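Local coordinates for type-iv like pilin ttha1219 (Thermus thermophilus, PDB 5G24), which is of no firmly established function but, as a type IV pilin-like protein of the outer membrane, is probably a component of a pilus-like surface assembly, at residues A[74-79]-A[157-162]; A[174-179]-A[229-234]; A[39-44]-A[219-224]. All coordinates share one frame; numbering follows the deposited sequence.

Contact 1: A[74-79]-A[157-162]; sequences LSPSSQ and RQAQAV
Arg157 lays one face of its guanidinium against Pro76, whose CB stands 3.8 Å from NH2, and turns an edge to the carbonyl of Ser77. Ser77 O lies in the guanidinium plane, 2.7 Å from Arg157 NH2, yet the N-H points well aside (120°), and the bond is weak despite its shortness. The arginine reaches this far because its CG is anti to the backbone N (chi1 178°) and the chain runs extended to NE. Asp81 takes up the same NH2 in a salt bridge, while NH1 pairs with Glu211, so the cation links the turn after Pro76 to the residue just after helix 207-210. The other flat groups are the amides of Gln158 and Gln160, joined edge to edge: Gln158 NE2 donates to Gln160 OE1 at 2.9 Å, close to both amide planes, and Gln160 NE2 donates in turn to Ala161 O.

The pyrrolidine also rests on the opposing backbone, with Pro76 CG 3.5 Å from Gln158 C. Beside it Leu74 extends CD2 to within 3.3 Å of Gln158 O, and Tyr149 of strand 141-151 packs on the same leucine.

Two backbone bonds fix the register. Leu74 N donates almost straight to Gln160 O at 2.9 Å, and Gln160 N returns a longer bond to Leu74 O, which also receives a CA-H...O contact from Ala159 CA at 3.4 Å. On the far side of Pro76, Ser77 OG accepts from Gln79 N, an ST turn, and is also hydrogen-bonded to Gly80 O. Taken together, these features illustrate how an antiparallel ladder can end at a hydrogen-bonded pair: strand 69-75 leaves the larger sheet through a proline and an ST turn just where strand 160-164 enters it.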
loop_
_atom_site.group_PDB
_atom_site.type_symbol
_atom_site.label_atom_id
_atom_site.label_comp_id
_atom_site.label_asym_id
_atom_site.label_seq_id
_atom_site.Cartn_x
_atom_site.Cartn_y
_atom_site.Cartn_z
ATOM N N LEU A 74 7.161 -14.642 -14.888
ATOM C CA LEU A 74 5.745 -14.545 -15.087
ATOM C C LEU A 74 5.225 -15.986 -15.409
ATOM O O LEU A 74 5.778 -16.678 -16.266
ATOM C CB LEU A 74 5.407 -13.482 -16.188
ATOM C CG LEU A 74 3.966 -13.530 -16.805
ATOM C CD1 LEU A 74 2.820 -13.264 -15.788
ATOM C CD2 LEU A 74 3.787 -12.620 -18.027
ATOM N N SER A 75 4.160 -16.393 -14.690
ATOM C CA SER A 75 3.469 -17.694 -14.882
ATOM C C SER A 75 1.978 -17.492 -15.144
ATOM O O SER A 75 1.157 -17.617 -14.232
ATOM C CB SER A 75 3.631 -18.567 -13.675
ATOM O OG SER A 75 5.002 -18.702 -13.431
ATOM N N PRO A 76 1.623 -17.148 -16.368
ATOM C CA PRO A 76 0.183 -16.875 -16.641
ATOM C C PRO A 76 -0.606 -18.120 -16.976
ATOM O O PRO A 76 -0.079 -19.095 -17.428
ATOM C CB PRO A 76 0.232 -15.941 -17.833
ATOM C CG PRO A 76 1.499 -16.331 -18.564
ATOM C CD PRO A 76 2.440 -17.014 -17.580
ATOM N N SER A 77 -1.897 -18.073 -16.777
ATOM C CA SER A 77 -2.785 -19.093 -17.361
ATOM C C SER A 77 -4.125 -18.475 -17.707
ATOM O O SER A 77 -4.482 -17.355 -17.253
ATOM C CB SER A 77 -2.975 -20.298 -16.366
ATOM O OG SER A 77 -4.013 -20.044 -15.421
ATOM N N SER A 78 -4.920 -19.240 -18.439
ATOM C CA SER A 78 -6.309 -18.786 -18.749
ATOM C C SER A 78 -7.212 -18.618 -17.497
ATOM O O SER A 78 -8.220 -17.984 -17.562
ATOM C CB SER A 78 -6.950 -19.749 -19.774
ATOM O OG SER A 78 -7.053 -21.037 -19.168
ATOM N N GLN A 79 -6.840 -19.247 -16.383
ATOM C CA GLN A 79 -7.572 -19.109 -15.126
ATOM C C GLN A 79 -6.883 -18.168 -14.137
ATOM O O GLN A 79 -7.406 -17.906 -13.077
ATOM C CB GLN A 79 -7.722 -20.471 -14.491
ATOM C CG GLN A 79 -8.455 -21.414 -15.411
ATOM C CD GLN A 79 -9.784 -21.821 -14.868
ATOM O OE1 GLN A 79 -10.785 -21.514 -15.481
ATOM N NE2 GLN A 79 -9.800 -22.571 -13.723
ATOM N N ARG A 157 2.143 -11.496 -22.767
ATOM C CA ARG A 157 1.638 -12.241 -21.596
ATOM C C ARG A 157 1.870 -13.722 -21.862
ATOM O O ARG A 157 1.119 -14.346 -22.601
ATOM C CB ARG A 157 0.137 -11.979 -21.342
ATOM C CG ARG A 157 -0.416 -12.785 -20.156
ATOM C CD ARG A 157 -1.652 -12.177 -19.528
ATOM N NE ARG A 157 -2.295 -13.156 -18.673
ATOM C CZ ARG A 157 -3.070 -14.147 -19.119
ATOM N NH1 ARG A 157 -3.356 -14.293 -20.417
ATOM N NH2 ARG A 157 -3.467 -15.027 -18.266
ATOM N N GLN A 158 2.942 -14.239 -21.329
ATOM C CA GLN A 158 3.382 -15.593 -21.620
ATOM C C GLN A 158 4.325 -16.042 -20.542
ATOM O O GLN A 158 4.813 -15.218 -19.787
ATOM C CB GLN A 158 4.092 -15.687 -22.977
ATOM C CG GLN A 158 5.353 -14.790 -23.073
ATOM C CD GLN A 158 5.930 -14.689 -24.455
ATOM O OE1 GLN A 158 5.223 -14.502 -25.429
ATOM N NE2 GLN A 158 7.249 -14.784 -24.549
ATOM N N ALA A 159 4.554 -17.336 -20.456
ATOM C CA ALA A 159 5.492 -17.855 -19.490
ATOM C C ALA A 159 6.829 -17.237 -19.874
ATOM O O ALA A 159 7.256 -17.393 -21.018
ATOM C CB ALA A 159 5.544 -19.378 -19.558
ATOM N N GLN A 160 7.463 -16.514 -18.972
ATOM C CA GLN A 160 8.689 -15.744 -19.341
ATOM C C GLN A 160 9.474 -15.417 -18.129
ATOM O O GLN A 160 8.870 -14.915 -17.167
ATOM C CB GLN A 160 8.307 -14.438 -20.023
ATOM C CG GLN A 160 9.445 -13.607 -20.592
ATOM C CD GLN A 160 10.123 -14.318 -21.712
ATOM O OE1 GLN A 160 9.513 -14.580 -22.722
ATOM N NE2 GLN A 160 11.352 -14.741 -21.491
ATOM N N ALA A 161 10.765 -15.751 -18.158
ATOM C CA ALA A 161 11.775 -15.310 -17.177
ATOM C C ALA A 161 12.567 -14.121 -17.744
ATOM O O ALA A 161 12.728 -14.015 -18.967
ATOM C CB ALA A 161 12.717 -16.426 -16.784
ATOM N N VAL A 162 12.994 -13.211 -16.854
ATOM C CA VAL A 162 13.797 -12.077 -17.208
ATOM C C VAL A 162 15.109 -12.211 -16.466
ATOM O O VAL A 162 15.144 -12.282 -15.256
ATOM C CB VAL A 162 13.162 -10.745 -16.852
ATOM C CG1 VAL A 162 14.101 -9.598 -17.216
ATOM C CG2 VAL A 162 11.850 -10.546 -17.573
#

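Contact 2: A[174-179]-A[229-234]; sequences SALALY and VQTPNL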
loop_
_atom_site.group_PDB
_atom_site.type_symbol
_atom_site.label_atom_id
_atom_site.label_comp_id
_atom_site.label_asym_id
_atom_site.label_seq_id
_atom_site.Cartn_x
_atom_site.Cartn_y
_atom_site.Cartn_z
ATOM N N SER A 174 9.882 -2.898 -19.986
ATOM C CA SER A 174 9.668 -1.503 -19.575
ATOM C C SER A 174 8.713 -1.351 -18.474
ATOM O O SER A 174 8.834 -0.477 -17.687
ATOM C CB SER A 174 9.081 -0.704 -20.717
ATOM O OG SER A 174 10.051 -0.526 -21.668
ATOM N N ALA A 175 7.683 -2.177 -18.474
ATOM C CA ALA A 175 6.572 -2.087 -17.554
ATOM C C ALA A 175 5.797 -3.394 -17.445
ATOM O O ALA A 175 5.919 -4.285 -18.304
ATOM C CB ALA A 175 5.612 -0.957 -17.993
ATOM N N LEU A 176 4.998 -3.462 -16.372
ATOM C CA LEU A 176 4.006 -4.452 -16.159
ATOM C C LEU A 176 2.597 -3.849 -16.114
ATOM O O LEU A 176 2.424 -2.705 -15.681
ATOM C CB LEU A 176 4.192 -5.224 -14.873
ATOM C CG LEU A 176 5.536 -5.893 -14.713
ATOM C CD1 LEU A 176 5.523 -6.615 -13.350
ATOM C CD2 LEU A 176 5.869 -6.854 -15.846
ATOM N N ALA A 177 1.630 -4.628 -16.581
ATOM C CA ALA A 177 0.199 -4.310 -16.437
ATOM C C ALA A 177 -0.403 -5.317 -15.470
ATOM O O ALA A 177 -0.149 -6.538 -15.620
ATOM C CB ALA A 177 -0.524 -4.373 -17.776
ATOM N N LEU A 178 -1.147 -4.838 -14.482
ATOM C CA LEU A 178 -1.778 -5.742 -13.539
ATOM C C LEU A 178 -3.262 -5.555 -13.503
ATOM O O LEU A 178 -3.760 -4.460 -13.671
ATOM C CB LEU A 178 -1.189 -5.542 -12.157
ATOM C CG LEU A 178 0.322 -5.872 -12.193
ATOM C CD1 LEU A 178 1.108 -4.578 -12.022
ATOM C CD2 LEU A 178 0.709 -6.733 -11.080
ATOM N N TYR A 179 -4.004 -6.643 -13.415
ATOM C CA TYR A 179 -5.461 -6.609 -13.304
ATOM C C TYR A 179 -5.929 -7.427 -12.115
ATOM O O TYR A 179 -5.450 -8.570 -11.890
ATOM C CB TYR A 179 -6.088 -7.136 -14.560
ATOM C CG TYR A 179 -7.575 -7.356 -14.504
ATOM C CD1 TYR A 179 -8.417 -6.342 -14.684
ATOM C CD2 TYR A 179 -8.093 -8.569 -14.173
ATOM C CE1 TYR A 179 -9.775 -6.476 -14.617
ATOM C CE2 TYR A 179 -9.496 -8.778 -14.086
ATOM C CZ TYR A 179 -10.329 -7.708 -14.342
ATOM O OH TYR A 179 -11.671 -7.869 -14.250
ATOM N N VAL A 229 2.770 -0.591 -13.871
ATOM C CA VAL A 229 3.945 -0.311 -13.098
ATOM C C VAL A 229 5.121 -0.318 -14.020
ATOM O O VAL A 229 5.445 -1.325 -14.667
ATOM C CB VAL A 229 4.096 -1.243 -11.892
ATOM C CG1 VAL A 229 3.974 -2.670 -12.234
ATOM C CG2 VAL A 229 5.459 -1.034 -11.183
ATOM N N GLN A 230 5.809 0.812 -14.045
ATOM C CA GLN A 230 7.071 0.935 -14.740
ATOM C C GLN A 230 8.092 0.028 -14.066
ATOM O O GLN A 230 8.100 -0.090 -12.841
ATOM C CB GLN A 230 7.565 2.412 -14.780
ATOM C CG GLN A 230 6.777 3.327 -15.706
ATOM C CD GLN A 230 6.874 2.967 -17.210
ATOM O OE1 GLN A 230 7.741 2.195 -17.633
ATOM N NE2 GLN A 230 5.994 3.571 -18.029
ATOM N N THR A 231 8.921 -0.621 -14.891
ATOM C CA THR A 231 9.975 -1.512 -14.419
ATOM C C THR A 231 11.422 -1.043 -14.910
ATOM O O THR A 231 12.114 -1.797 -15.530
ATOM C CB THR A 231 9.692 -2.964 -14.798
ATOM O OG1 THR A 231 9.603 -3.118 -16.227
ATOM C CG2 THR A 231 8.430 -3.419 -14.198
ATOM N N PRO A 232 11.842 0.192 -14.602
ATOM C CA PRO A 232 13.188 0.692 -15.087
ATOM C C PRO A 232 14.367 -0.228 -14.835
ATOM O O PRO A 232 15.233 -0.304 -15.668
ATOM C CB PRO A 232 13.413 2.020 -14.326
ATOM C CG PRO A 232 12.495 1.965 -13.164
ATOM C CD PRO A 232 11.299 1.068 -13.557
ATOM N N ASN A 233 14.355 -0.984 -13.750
ATOM C CA ASN A 233 15.468 -1.943 -13.471
ATOM C C ASN A 233 15.521 -3.108 -14.426
ATOM O O ASN A 233 16.579 -3.659 -14.604
ATOM C CB ASN A 233 15.398 -2.516 -12.038
ATOM C CG ASN A 233 15.490 -1.444 -10.956
ATOM O OD1 ASN A 233 16.422 -0.663 -10.949
ATOM N ND2 ASN A 233 14.539 -1.425 -10.040
ATOM N N LEU A 234 14.373 -3.504 -15.013
ATOM C CA LEU A 234 14.338 -4.530 -16.060
ATOM C C LEU A 234 14.594 -4.021 -17.492
ATOM O O LEU A 234 14.710 -4.807 -18.415
ATOM C CB LEU A 234 13.029 -5.258 -16.028
ATOM C CG LEU A 234 12.606 -5.817 -14.683
ATOM C CD1 LEU A 234 11.254 -6.482 -14.784
ATOM C CD2 LEU A 234 13.624 -6.755 -14.084
#
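Leu176 and Val229 exchange two backbone hydrogen bonds, N to O and O to N, each 2.8 Å long and nearly straight. A third lies two residues away on both segments, from Thr231 N to Ser174 O, likewise straight at the hydrogen (170°) although the donor stands above the carbonyl plane instead of on a lone pair. The hydroxyl of Thr231 lies over the same peptide, with OG1 3.1 Å from Ala175 N, but the angle there is poor; its hydrogen-bond partner is the carbonyl of Val173. Holding OG1 between the backbone N and the carbonyl carbon (chi1 60°) puts CG2 anti to the carbonyl carbon, where it meets Leu176 CG at 3.8 Å, the two side chains crossing at about a right angle.

Packing then spreads along the leucine face. Val229 CG1 touches Leu176 CB at 3.7 Å and presses on Leu178 CD1 at 3.4 Å, tighter than usual for two methyl groups. Tyr149 and Phe145 of strand 141-151 and Leu60 of helix 35-61 add to this apolar layer. On the other face Ala175 pairs with Gln230, backbones drawn to 4.2 Å between their CA atoms.

A hydrogen-bonded pair followed by a non-hydrogen-bonded one marks an antiparallel ladder, here near its end, joining the last two strands of the four-stranded sheet whose leucine face meets the long N-terminal helix, as in type IV pilins.

Contact 3: A[39-44]-A[219-224]; sequences ERARGR and GRLRAE
Helix 39-44 passes over strand 221-224 with the axes 8.5 Å apart at closest and crossing at -34°, Arg42 lying nearest Ala223. The apolar part of the interface is carried by Leu221, whose CD2 sits 3.6 Å from Arg42 CA and touches Arg42 CB as well. That methyl also lies near Ala41 CB, at 4.4 Å, so one branch of the leucine rests on two successive helix residues. Arg38 lies beside Leu221 too, and Leu45 and Leu49 on the same helix continue the cover over Ala223.

Arg42 reaches across by a different route. A CG anti to the backbone N (chi1 170°) and a bend at chi3 (-57°) carry the guanidinium to the strand, obliquely over the backbone, with NH1 2.7 Å from Arg222 O and NH2 3.0 Å from the same oxygen. NH1 also lies 3.7 Å from Ala223 CB. Leu221 and Ala223 bond by their backbones to strand 173-184, so the carbonyl between them faces the outer edge of the sheet. The side chain of Arg222 points away from the helix and is held by Asp218 and Glu143.

Replacing Arg42 by an alanine would probably leave the carbonyl of Arg222 without its nearby positive charge and the methyl of Ala223 less covered. On another side of the helix Arg44 forms salt bridges with Glu139 and Glu48 of the second subunit. Chemically, then, the helix meets the strand through hydrocarbon, while one bent arginine sets a cation that would be expected to polarise the carbonyl at the sheet edge.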
loop_
_atom_site.group_PDB
_atom_site.type_symbol
_atom_site.label_atom_id
_atom_site.label_comp_id
_atom_site.label_asym_id
_atom_site.label_seq_id
_atom_site.Cartn_x
_atom_site.Cartn_y
_atom_site.Cartn_z
ATOM N N GLU A 39 -23.403 1.954 -4.199
ATOM C CA GLU A 39 -22.403 2.979 -4.340
ATOM C C GLU A 39 -21.409 2.968 -3.220
ATOM O O GLU A 39 -20.212 3.010 -3.475
ATOM C CB GLU A 39 -23.046 4.364 -4.482
ATOM C CG GLU A 39 -23.624 4.556 -5.878
ATOM C CD GLU A 39 -22.615 4.152 -6.949
ATOM O OE1 GLU A 39 -21.504 4.757 -6.994
ATOM O OE2 GLU A 39 -22.895 3.180 -7.690
ATOM N N ARG A 40 -21.909 2.904 -1.993
ATOM C CA ARG A 40 -21.085 2.762 -0.838
ATOM C C ARG A 40 -20.189 1.556 -0.933
ATOM O O ARG A 40 -19.029 1.647 -0.784
ATOM C CB ARG A 40 -21.924 2.702 0.439
ATOM C CG ARG A 40 -22.354 4.109 0.920
ATOM C CD ARG A 40 -23.309 4.027 2.091
ATOM N NE ARG A 40 -22.636 3.871 3.384
ATOM C CZ ARG A 40 -22.764 4.682 4.447
ATOM N NH1 ARG A 40 -23.569 5.756 4.440
ATOM N NH2 ARG A 40 -22.074 4.407 5.555
ATOM N N ALA A 41 -20.765 0.434 -1.226
ATOM C CA ALA A 41 -20.037 -0.809 -1.277
ATOM C C ALA A 41 -18.982 -0.769 -2.345
ATOM O O ALA A 41 -17.841 -1.192 -2.087
ATOM C CB ALA A 41 -20.998 -1.957 -1.497
ATOM N N ARG A 42 -19.335 -0.202 -3.494
ATOM C CA ARG A 42 -18.413 -0.112 -4.646
ATOM C C ARG A 42 -17.215 0.859 -4.361
ATOM O O ARG A 42 -16.073 0.564 -4.702
ATOM C CB ARG A 42 -19.126 0.272 -5.955
ATOM C CG ARG A 42 -18.138 0.613 -7.089
ATOM C CD ARG A 42 -18.785 0.866 -8.453
ATOM N NE ARG A 42 -19.608 -0.331 -8.905
ATOM C CZ ARG A 42 -19.157 -1.479 -9.500
ATOM N NH1 ARG A 42 -17.838 -1.683 -9.850
ATOM N NH2 ARG A 42 -20.074 -2.460 -9.780
ATOM N N GLY A 43 -17.520 2.004 -3.813
ATOM C CA GLY A 43 -16.471 2.975 -3.363
ATOM C C GLY A 43 -15.448 2.391 -2.408
ATOM O O GLY A 43 -14.235 2.563 -2.568
ATOM N N ARG A 44 -15.962 1.638 -1.444
ATOM C CA ARG A 44 -15.114 1.008 -0.482
ATOM C C ARG A 44 -14.237 -0.076 -1.115
ATOM O O ARG A 44 -13.049 -0.134 -0.853
ATOM C CB ARG A 44 -15.928 0.420 0.639
ATOM C CG ARG A 44 -15.110 -0.371 1.637
ATOM C CD ARG A 44 -15.984 -0.869 2.736
ATOM N NE ARG A 44 -15.226 -1.535 3.759
ATOM C CZ ARG A 44 -15.745 -2.243 4.764
ATOM N NH1 ARG A 44 -17.031 -2.412 4.837
ATOM N NH2 ARG A 44 -15.000 -2.770 5.681
ATOM N N GLY A 219 -25.465 -12.088 -7.355
ATOM C CA GLY A 219 -25.849 -11.101 -6.347
ATOM C C GLY A 219 -24.707 -10.373 -5.590
ATOM O O GLY A 219 -24.972 -9.430 -4.894
ATOM N N ARG A 220 -23.445 -10.781 -5.809
ATOM C CA ARG A 220 -22.310 -10.095 -5.252
ATOM C C ARG A 220 -21.957 -8.859 -6.059
ATOM O O ARG A 220 -22.071 -8.848 -7.284
ATOM C CB ARG A 220 -21.079 -10.989 -5.152
ATOM C CG ARG A 220 -21.287 -12.087 -4.132
ATOM C CD ARG A 220 -20.080 -12.974 -4.055
ATOM N NE ARG A 220 -18.908 -12.318 -3.464
ATOM C CZ ARG A 220 -18.618 -12.340 -2.186
ATOM N NH1 ARG A 220 -19.385 -12.968 -1.329
ATOM N NH2 ARG A 220 -17.510 -11.757 -1.758
ATOM N N LEU A 221 -21.468 -7.826 -5.363
ATOM C CA LEU A 221 -21.014 -6.617 -6.056
ATOM C C LEU A 221 -19.550 -6.809 -6.401
ATOM O O LEU A 221 -18.789 -7.127 -5.510
ATOM C CB LEU A 221 -21.232 -5.408 -5.184
ATOM C CG LEU A 221 -20.834 -4.092 -5.903
ATOM C CD1 LEU A 221 -21.907 -3.027 -5.854
ATOM C CD2 LEU A 221 -19.553 -3.517 -5.295
ATOM N N ARG A 222 -19.154 -6.430 -7.627
ATOM C CA ARG A 222 -17.834 -6.530 -8.173
ATOM C C ARG A 222 -17.197 -5.230 -8.571
ATOM O O ARG A 222 -17.851 -4.281 -9.020
ATOM C CB ARG A 222 -17.821 -7.455 -9.422
ATOM C CG ARG A 222 -17.905 -8.950 -9.051
ATOM C CD ARG A 222 -18.075 -9.956 -10.158
ATOM N NE ARG A 222 -18.082 -11.291 -9.510
ATOM C CZ ARG A 222 -19.095 -11.857 -8.902
ATOM N NH1 ARG A 222 -20.311 -11.335 -8.906
ATOM N NH2 ARG A 222 -18.892 -12.967 -8.222
ATOM N N ALA A 223 -15.871 -5.169 -8.425
ATOM C CA ALA A 223 -15.158 -4.099 -8.917
ATOM C C ALA A 223 -13.790 -4.605 -9.428
ATOM O O ALA A 223 -13.348 -5.641 -9.065
ATOM C CB ALA A 223 -15.019 -3.002 -7.845
ATOM N N GLU A 224 -13.128 -3.806 -10.245
ATOM C CA GLU A 224 -11.892 -4.226 -10.838
ATOM C C GLU A 224 -10.906 -3.037 -10.999
ATOM O O GLU A 224 -11.291 -1.894 -11.042
ATOM C CB GLU A 224 -12.162 -4.899 -12.211
ATOM C CG GLU A 224 -12.676 -3.898 -13.251
ATOM C CD GLU A 224 -13.240 -4.514 -14.542
ATOM O OE1 GLU A 224 -13.163 -5.772 -14.751
ATOM O OE2 GLU A 224 -13.740 -3.693 -15.342
#

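Contacts 2 and 3 lie on one strand, 221-230, at its two ends with centres about 27 Å apart; they meet where Tyr179 OH lies 2.6 Å from Glu224 OE1, probably hydrogen-bonded. Contact 3 sets the N-terminal helix 35-61 against the start of that strand, and contact 2 joins its end to strand 173-184, so their segments alternate along the chain. Contact 1 closes before contact 2 opens and belongs to the seven-stranded sheet, about 14 Å from contact 2 between centres. Its segments both fall between those of contact 3, some 29 Å away across the chain's centre. Contact 3 joins helix to four-stranded sheet, and the two sheets meet here through Val162 and Leu234.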